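Hypothetical protein Lmaj011689 (Leishmania major, PDB 1YQF) is of unknown function but belongs to the MAM33 family of mitochondrial glycoproteins, as a homologue of human p32, and assembles as a trimer. Local coordinates at residues A[117-122]-A[160-165]; A[93-98]-A[105-110]. All blocks are in the same frame, centred on the assembly; numbering follows the deposited sequence.

Contact 1: residues A[117-122]-A[160-165]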
ATOM      1  N   LEU A 117     -23.523  -9.592   3.856  1.00 41.03           N
ATOM      2  CA  LEU A 117     -22.600  -8.641   4.459  1.00 38.40           C
ATOM      3  C   LEU A 117     -21.684  -9.375   5.425  1.00 36.12           C
ATOM      4  O   LEU A 117     -22.153 -10.098   6.301  1.00 35.54           O
ATOM      5  CB  LEU A 117     -23.367  -7.535   5.188  1.00 38.35           C
ATOM      6  CG  LEU A 117     -23.333  -6.145   4.556  1.00 38.83           C
ATOM      7  CD1 LEU A 117     -23.761  -6.166   3.088  1.00 39.33           C
ATOM      8  CD2 LEU A 117     -24.228  -5.210   5.351  1.00 39.17           C
ATOM      9  N   VAL A 118     -20.378  -9.191   5.250  1.00 33.65           N
ATOM     10  CA  VAL A 118     -19.381  -9.776   6.136  1.00 31.75           C
ATOM     11  C   VAL A 118     -18.564  -8.659   6.778  1.00 30.30           C
ATOM     12  O   VAL A 118     -18.051  -7.775   6.100  1.00 30.00           O
ATOM     13  CB  VAL A 118     -18.450 -10.753   5.399  1.00 31.67           C
ATOM     14  CG1 VAL A 118     -17.436 -11.363   6.364  1.00 30.98           C
ATOM     15  CG2 VAL A 118     -19.264 -11.862   4.727  1.00 31.40           C
ATOM     16  N   LEU A 119     -18.460  -8.719   8.099  1.00 28.60           N
ATOM     17  CA  LEU A 119     -17.773  -7.714   8.893  1.00 27.06           C
ATOM     18  C   LEU A 119     -16.308  -8.085   9.047  1.00 26.40           C
ATOM     19  O   LEU A 119     -15.984  -9.182   9.499  1.00 25.91           O
ATOM     20  CB  LEU A 119     -18.443  -7.640  10.253  1.00 26.86           C
ATOM     21  CG  LEU A 119     -18.044  -6.558  11.242  1.00 27.71           C
ATOM     22  CD1 LEU A 119     -18.189  -5.156  10.652  1.00 27.27           C
ATOM     23  CD2 LEU A 119     -18.918  -6.738  12.471  1.00 28.48           C
ATOM     24  N   ASN A 120     -15.422  -7.168   8.673  1.00 25.85           N
ATOM     25  CA  ASN A 120     -13.984  -7.432   8.687  1.00 25.52           C
ATOM     26  C   ASN A 120     -13.167  -6.593   9.669  1.00 25.48           C
ATOM     27  O   ASN A 120     -12.070  -6.994  10.044  1.00 24.96           O
ATOM     28  CB  ASN A 120     -13.422  -7.271   7.274  1.00 25.51           C
ATOM     29  CG  ASN A 120     -13.876  -8.379   6.341  1.00 25.19           C
ATOM     30  OD1 ASN A 120     -13.843  -9.559   6.695  1.00 25.14           O
ATOM     31  ND2 ASN A 120     -14.316  -8.002   5.149  1.00 23.05           N
ATOM     32  N   ASN A 121     -13.683  -5.438  10.085  1.00 25.62           N
ATOM     33  CA  ASN A 121     -12.966  -4.595  11.041  1.00 25.78           C
ATOM     34  C   ASN A 121     -13.856  -3.526  11.652  1.00 25.60           C
ATOM     35  O   ASN A 121     -14.728  -2.990  10.984  1.00 25.31           O
ATOM     36  CB  ASN A 121     -11.759  -3.923  10.375  1.00 26.05           C
ATOM     37  CG  ASN A 121     -10.740  -3.420  11.386  1.00 27.61           C
ATOM     38  OD1 ASN A 121      -9.907  -4.188  11.872  1.00 29.31           O
ATOM     39  ND2 ASN A 121     -10.816  -2.132  11.722  1.00 27.10           N
ATOM     40  N   ILE A 122     -13.619  -3.226  12.926  1.00 25.83           N
ATOM     41  CA  ILE A 122     -14.315  -2.159  13.645  1.00 25.92           C
ATOM     42  C   ILE A 122     -13.291  -1.369  14.445  1.00 25.53           C
ATOM     43  O   ILE A 122     -12.535  -1.940  15.230  1.00 25.58           O
ATOM     44  CB  ILE A 122     -15.350  -2.730  14.626  1.00 26.48           C
ATOM     45  CG1 ILE A 122     -16.326  -3.665  13.912  1.00 27.32           C
ATOM     46  CG2 ILE A 122     -16.105  -1.587  15.320  1.00 26.41           C
ATOM     47  CD1 ILE A 122     -17.203  -4.419  14.862  1.00 29.39           C
ATOM     48  N   ASN A 160     -22.378 -10.596  16.564  1.00 35.34           N
ATOM     49  CA  ASN A 160     -23.744 -10.708  16.074  1.00 35.14           C
ATOM     50  C   ASN A 160     -24.577  -9.485  16.458  1.00 34.03           C
ATOM     51  O   ASN A 160     -25.431  -9.053  15.689  1.00 33.60           O
ATOM     52  CB  ASN A 160     -24.394 -11.987  16.599  1.00 35.58           C
ATOM     53  CG  ASN A 160     -25.681 -12.324  15.883  1.00 37.09           C
ATOM     54  OD1 ASN A 160     -25.744 -12.296  14.654  1.00 39.14           O
ATOM     55  ND2 ASN A 160     -26.717 -12.651  16.650  1.00 38.21           N
ATOM     56  N   CYS A 161     -24.314  -8.925  17.637  1.00 33.05           N
ATOM     57  CA  CYS A 161     -25.001  -7.716  18.089  1.00 32.46           C
ATOM     58  C   CYS A 161     -24.542  -6.477  17.308  1.00 31.78           C
ATOM     59  O   CYS A 161     -25.313  -5.534  17.141  1.00 31.45           O
ATOM     60  CB  CYS A 161     -24.793  -7.506  19.592  1.00 32.65           C
ATOM     61  SG  CYS A 161     -25.801  -8.588  20.642  1.00 32.91           S
ATOM     62  N   VAL A 162     -23.300  -6.482  16.824  1.00 31.12           N
ATOM     63  CA  VAL A 162     -22.800  -5.383  15.994  1.00 30.96           C
ATOM     64  C   VAL A 162     -23.485  -5.411  14.632  1.00 31.52           C
ATOM     65  O   VAL A 162     -23.863  -4.377  14.101  1.00 31.77           O
ATOM     66  CB  VAL A 162     -21.281  -5.456  15.768  1.00 30.40           C
ATOM     67  CG1 VAL A 162     -20.834  -4.367  14.799  1.00 30.47           C
ATOM     68  CG2 VAL A 162     -20.530  -5.321  17.079  1.00 30.05           C
ATOM     69  N   MET A 163     -23.622  -6.605  14.071  1.00 32.54           N
ATOM     70  CA  MET A 163     -24.300  -6.800  12.792  1.00 33.41           C
ATOM     71  C   MET A 163     -25.743  -6.330  12.843  1.00 33.45           C
ATOM     72  O   MET A 163     -26.244  -5.749  11.880  1.00 33.14           O
ATOM     73  CB  MET A 163     -24.272  -8.282  12.403  1.00 33.97           C
ATOM     74  CG  MET A 163     -22.914  -8.780  11.955  1.00 36.07           C
ATOM     75  SD  MET A 163     -22.172  -7.704  10.722  1.00 40.10           S
ATOM     76  CE  MET A 163     -23.345  -7.876   9.347  1.00 39.80           C
ATOM     77  N   THR A 164     -26.406  -6.600  13.967  1.00 33.85           N
ATOM     78  CA  THR A 164     -27.784  -6.179  14.182  1.00 34.12           C
ATOM     79  C   THR A 164     -27.836  -4.669  14.316  1.00 33.65           C
ATOM     80  O   THR A 164     -28.692  -4.015  13.741  1.00 34.01           O
ATOM     81  CB  THR A 164     -28.339  -6.832  15.458  1.00 34.38           C
ATOM     82  OG1 THR A 164     -28.457  -8.247  15.266  1.00 35.67           O
ATOM     83  CG2 THR A 164     -29.770  -6.367  15.744  1.00 34.61           C
ATOM     84  N   TYR A 165     -26.910  -4.134  15.096  1.00 33.28           N
ATOM     85  CA  TYR A 165     -26.785  -2.698  15.307  1.00 33.00           C
ATOM     86  C   TYR A 165     -26.619  -1.972  13.970  1.00 34.21           C
ATOM     87  O   TYR A 165     -27.237  -0.937  13.739  1.00 33.93           O
ATOM     88  CB  TYR A 165     -25.597  -2.442  16.240  1.00 32.29           C
ATOM     89  CG  TYR A 165     -25.082  -1.026  16.296  1.00 30.95           C
ATOM     90  CD1 TYR A 165     -24.104  -0.586  15.403  1.00 29.74           C
ATOM     91  CD2 TYR A 165     -25.532  -0.141  17.266  1.00 28.87           C
ATOM     92  CE1 TYR A 165     -23.609   0.702  15.464  1.00 28.84           C
ATOM     93  CE2 TYR A 165     -25.040   1.148  17.339  1.00 29.00           C
ATOM     94  CZ  TYR A 165     -24.078   1.567  16.434  1.00 29.16           C
ATOM     95  OH  TYR A 165     -23.588   2.850  16.499  1.00 28.47           O
TER
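Helix 156-168 packs here against the last strand, 116-125, of the twisted antiparallel sheet of the p32-like (MAM33) fold. The helix segment 160-165 crosses the strand segment 117-122 at 115°, with axes 10.0 Å apart. L117, L119 and I122 face the helix, and V162 and M163 answer them. L119 is buried at the centre of the contact, its CA nearest to that of M163. The backbone points its CB at the helix, and CB lies 3.8 Å from M163 SD as the two side chains slide past each other in opposite directions. The CG of L119 stands anti to the backbone N (chi1 -173°), which helps place the far end of the side chain. There L119 CD2 meets V162 CG1 at 3.8 Å, with the two side chains crossing at about a right angle. I122 comes from further along the strand. Its CD1 meets V162 CG1 at 3.6 Å, tip to tip, so the one methyl of V162 touches both L119 and I122. M163 bends at chi2 and chi3, and its thioether chain curls back towards the strand. Its CE ends 4.2 Å from L117 CB and 4.0 Å from L117 O. Along the strand the spacing L119 to I122 departs from simple alternation, because N120 and N121 both face D109 in a classic beta bulge. The bulge thus lets both residues, three apart, face the helix. The second subunit packs against the same contact: its L27 on V162, its M198 on I122, and its W194 NE1 hydrogen-bonds to I122 O. Between the two segments the contact is wholly apolar. Shape and dispersion hold helix to strand, and the flexible thioether of M163 fits itself along L119 and L117.

Contact 2: residues A[93-98]-A[105-110]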
ATOM      1  N   ASN A  93     -15.927  -3.871  -1.373  1.00 44.05           N
ATOM      2  CA  ASN A  93     -15.672  -3.374  -0.029  1.00 40.54           C
ATOM      3  C   ASN A  93     -16.401  -2.060   0.244  1.00 37.53           C
ATOM      4  O   ASN A  93     -16.493  -1.199  -0.630  1.00 37.36           O
ATOM      5  CB  ASN A  93     -14.167  -3.207   0.188  1.00 40.45           C
ATOM      6  CG  ASN A  93     -13.430  -4.539   0.204  1.00 40.54           C
ATOM      7  OD1 ASN A  93     -13.918  -5.529   0.753  1.00 40.39           O
ATOM      8  ND2 ASN A  93     -12.252  -4.568  -0.405  1.00 41.58           N
ATOM      9  N   ILE A  94     -16.934  -1.926   1.455  1.00 33.84           N
ATOM     10  CA  ILE A  94     -17.556  -0.678   1.897  1.00 31.17           C
ATOM     11  C   ILE A  94     -17.021  -0.263   3.259  1.00 30.15           C
ATOM     12  O   ILE A  94     -16.636  -1.099   4.076  1.00 29.46           O
ATOM     13  CB  ILE A  94     -19.105  -0.783   1.936  1.00 30.25           C
ATOM     14  CG1 ILE A  94     -19.568  -1.825   2.960  1.00 28.18           C
ATOM     15  CG2 ILE A  94     -19.647  -1.115   0.556  1.00 29.90           C
ATOM     16  CD1 ILE A  94     -21.085  -1.892   3.127  1.00 27.20           C
ATOM     17  N   PHE A  95     -17.011   1.041   3.493  1.00 29.07           N
ATOM     18  CA  PHE A  95     -16.559   1.604   4.751  1.00 28.51           C
ATOM     19  C   PHE A  95     -17.718   2.382   5.344  1.00 27.77           C
ATOM     20  O   PHE A  95     -18.169   3.363   4.765  1.00 27.44           O
ATOM     21  CB  PHE A  95     -15.329   2.474   4.509  1.00 28.44           C
ATOM     22  CG  PHE A  95     -14.207   1.718   3.876  1.00 29.68           C
ATOM     23  CD1 PHE A  95     -14.130   1.598   2.492  1.00 30.58           C
ATOM     24  CD2 PHE A  95     -13.268   1.061   4.657  1.00 29.47           C
ATOM     25  CE1 PHE A  95     -13.114   0.862   1.898  1.00 29.40           C
ATOM     26  CE2 PHE A  95     -12.252   0.330   4.069  1.00 29.38           C
ATOM     27  CZ  PHE A  95     -12.174   0.230   2.688  1.00 29.26           C
ATOM     28  N   VAL A  96     -18.215   1.905   6.480  1.00 26.92           N
ATOM     29  CA  VAL A  96     -19.365   2.501   7.147  1.00 26.82           C
ATOM     30  C   VAL A  96     -18.879   3.394   8.284  1.00 26.86           C
ATOM     31  O   VAL A  96     -18.181   2.934   9.174  1.00 27.52           O
ATOM     32  CB  VAL A  96     -20.301   1.418   7.724  1.00 26.45           C
ATOM     33  CG1 VAL A  96     -21.534   2.044   8.356  1.00 26.68           C
ATOM     34  CG2 VAL A  96     -20.711   0.433   6.641  1.00 26.06           C
ATOM     35  N   TYR A  97     -19.259   4.666   8.252  1.00 26.76           N
ATOM     36  CA  TYR A  97     -18.890   5.610   9.297  1.00 26.62           C
ATOM     37  C   TYR A  97     -20.124   6.028  10.090  1.00 27.42           C
ATOM     38  O   TYR A  97     -21.152   6.378   9.519  1.00 27.58           O
ATOM     39  CB  TYR A  97     -18.201   6.837   8.699  1.00 26.17           C
ATOM     40  CG  TYR A  97     -16.990   6.500   7.855  1.00 24.07           C
ATOM     41  CD1 TYR A  97     -17.129   6.179   6.507  1.00 23.62           C
ATOM     42  CD2 TYR A  97     -15.710   6.500   8.400  1.00 22.40           C
ATOM     43  CE1 TYR A  97     -16.022   5.861   5.721  1.00 23.07           C
ATOM     44  CE2 TYR A  97     -14.597   6.183   7.622  1.00 22.28           C
ATOM     45  CZ  TYR A  97     -14.764   5.867   6.282  1.00 22.60           C
ATOM     46  OH  TYR A  97     -13.678   5.563   5.496  1.00 21.61           O
ATOM     47  N   ILE A  98     -20.015   5.978  11.411  1.00 28.32           N
ATOM     48  CA  ILE A  98     -21.086   6.399  12.306  1.00 28.75           C
ATOM     49  C   ILE A  98     -20.498   7.477  13.202  1.00 29.34           C
ATOM     50  O   ILE A  98     -19.673   7.188  14.061  1.00 29.71           O
ATOM     51  CB  ILE A  98     -21.605   5.201  13.142  1.00 28.74           C
ATOM     52  CG1 ILE A  98     -22.073   4.073  12.218  1.00 29.33           C
ATOM     53  CG2 ILE A  98     -22.742   5.641  14.063  1.00 28.52           C
ATOM     54  CD1 ILE A  98     -22.628   2.858  12.937  1.00 30.19           C
ATOM     55  N   THR A 105     -16.223   8.782  16.074  1.00 26.97           N
ATOM     56  CA  THR A 105     -16.669   8.069  14.870  1.00 26.28           C
ATOM     57  C   THR A 105     -16.253   6.599  14.833  1.00 26.30           C
ATOM     58  O   THR A 105     -15.081   6.273  14.968  1.00 26.35           O
ATOM     59  CB  THR A 105     -16.103   8.763  13.605  1.00 25.71           C
ATOM     60  OG1 THR A 105     -16.688  10.065  13.457  1.00 25.20           O
ATOM     61  CG2 THR A 105     -16.522   8.014  12.345  1.00 25.06           C
ATOM     62  N   MET A 106     -17.224   5.723  14.603  1.00 26.31           N
ATOM     63  CA  MET A 106     -16.956   4.311  14.370  1.00 26.32           C
ATOM     64  C   MET A 106     -16.783   4.080  12.881  1.00 25.68           C
ATOM     65  O   MET A 106     -17.541   4.611  12.076  1.00 25.65           O
ATOM     66  CB  MET A 106     -18.120   3.451  14.855  1.00 26.87           C
ATOM     67  CG  MET A 106     -17.871   1.943  14.695  1.00 28.12           C
ATOM     68  SD  MET A 106     -19.368   0.967  14.777  1.00 31.21           S
ATOM     69  CE  MET A 106     -19.677   0.972  16.507  1.00 30.95           C
ATOM     70  N   GLN A 107     -15.804   3.259  12.526  1.00 24.67           N
ATOM     71  CA  GLN A 107     -15.609   2.819  11.154  1.00 24.29           C
ATOM     72  C   GLN A 107     -15.741   1.301  11.110  1.00 24.30           C
ATOM     73  O   GLN A 107     -15.010   0.597  11.800  1.00 23.56           O
ATOM     74  CB  GLN A 107     -14.226   3.238  10.646  1.00 24.27           C
ATOM     75  CG  GLN A 107     -13.968   2.886   9.186  1.00 24.15           C
ATOM     76  CD  GLN A 107     -12.517   3.070   8.776  1.00 23.68           C
ATOM     77  OE1 GLN A 107     -11.911   4.107   9.049  1.00 25.50           O
ATOM     78  NE2 GLN A 107     -11.961   2.067   8.113  1.00 24.08           N
ATOM     79  N   ALA A 108     -16.672   0.803  10.299  1.00 24.66           N
ATOM     80  CA  ALA A 108     -16.834  -0.635  10.103  1.00 25.03           C
ATOM     81  C   ALA A 108     -16.500  -0.977   8.660  1.00 25.41           C
ATOM     82  O   ALA A 108     -17.090  -0.419   7.740  1.00 25.63           O
ATOM     83  CB  ALA A 108     -18.250  -1.067  10.439  1.00 24.94           C
ATOM     84  N   ASP A 109     -15.544  -1.882   8.465  1.00 25.74           N
ATOM     85  CA  ASP A 109     -15.199  -2.361   7.131  1.00 26.08           C
ATOM     86  C   ASP A 109     -15.943  -3.650   6.861  1.00 25.90           C
ATOM     87  O   ASP A 109     -15.819  -4.607   7.613  1.00 25.67           O
ATOM     88  CB  ASP A 109     -13.699  -2.628   7.020  1.00 26.29           C
ATOM     89  CG  ASP A 109     -12.861  -1.401   7.285  1.00 28.24           C
ATOM     90  OD1 ASP A 109     -13.388  -0.408   7.837  1.00 29.05           O
ATOM     91  OD2 ASP A 109     -11.651  -1.348   6.980  1.00 31.98           O
ATOM     92  N   LEU A 110     -16.716  -3.680   5.784  1.00 26.24           N
ATOM     93  CA  LEU A 110     -17.419  -4.890   5.396  1.00 26.90           C
ATOM     94  C   LEU A 110     -17.194  -5.197   3.931  1.00 27.58           C
ATOM     95  O   LEU A 110     -16.892  -4.315   3.136  1.00 26.78           O
ATOM     96  CB  LEU A 110     -18.920  -4.768   5.674  1.00 26.97           C
ATOM     97  CG  LEU A 110     -19.328  -4.296   7.069  1.00 27.13           C
ATOM     98  CD1 LEU A 110     -19.435  -2.790   7.097  1.00 27.90           C
ATOM     99  CD2 LEU A 110     -20.642  -4.922   7.500  1.00 28.00           C
TER
HETATM  100  O   HOH W   1     -11.341   5.812   6.873  1.00 30.24           O
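Six backbone hydrogen bonds join strands 92-99 and 105-113 as an antiparallel beta hairpin. They link I94 with L110, V96 with A108 and I98 with M106, each pair bonded in both directions. The bond from V96 N to A108 O is 2.9 Å and nearly straight at 176°. F95 with D109 and Y97 with Q107 are the non-hydrogen-bonded pairs between them.

The apolar face carries I94, V96, I98, M106, A108 and L110. V96 CG2 and L110 CD1 are tightly packed at 3.5 Å. I98 and M106 lie side by side. Y165 and L166 of helix 156-168 pack on V96, I98 and M106 of this face.

The other face is polar and aromatic. Q107 extends from CG and donates from NE2 to the syn lone pair of D109 OD1 at 2.9 Å. The edge of the F95 ring lies against that carboxylate, with CE2 3.4 Å from D109 OD2 and the two planes 80° apart. Y97 runs alongside Q107, and water 1 bridges Y97 OH (2.7 Å) to Q107 OE1 (2.8 Å). Q107 OE1 also bonds Y125 OH.

The Q107 amide is thus gripped at both ends, which fixes its flip and probably steadies the D109 charge.

In the fold
Contact 2 comes first along the chain and closes before contact 1 opens. Their centres lie 10 Å apart, on the same side of the chain's centre. Strand 105-113 of contact 2 is followed by strand 116-125 of contact 1, its neighbour in the sheet. The two contacts meet at D109, where N120 N lies 2.8 Å from D109 O and N121 O lies 2.9 Å from D109 N, both probable hydrogen bonds. They meet again where Y165 CE1 packs on I98 CD1 at 3.5 Å. Helix 156-168 thus packs on strand 116-125 in contact 1 and reaches the hairpin of contact 2 through Y165. Both contacts also touch the second subunit, so this sheet face contributes to the trimer interface.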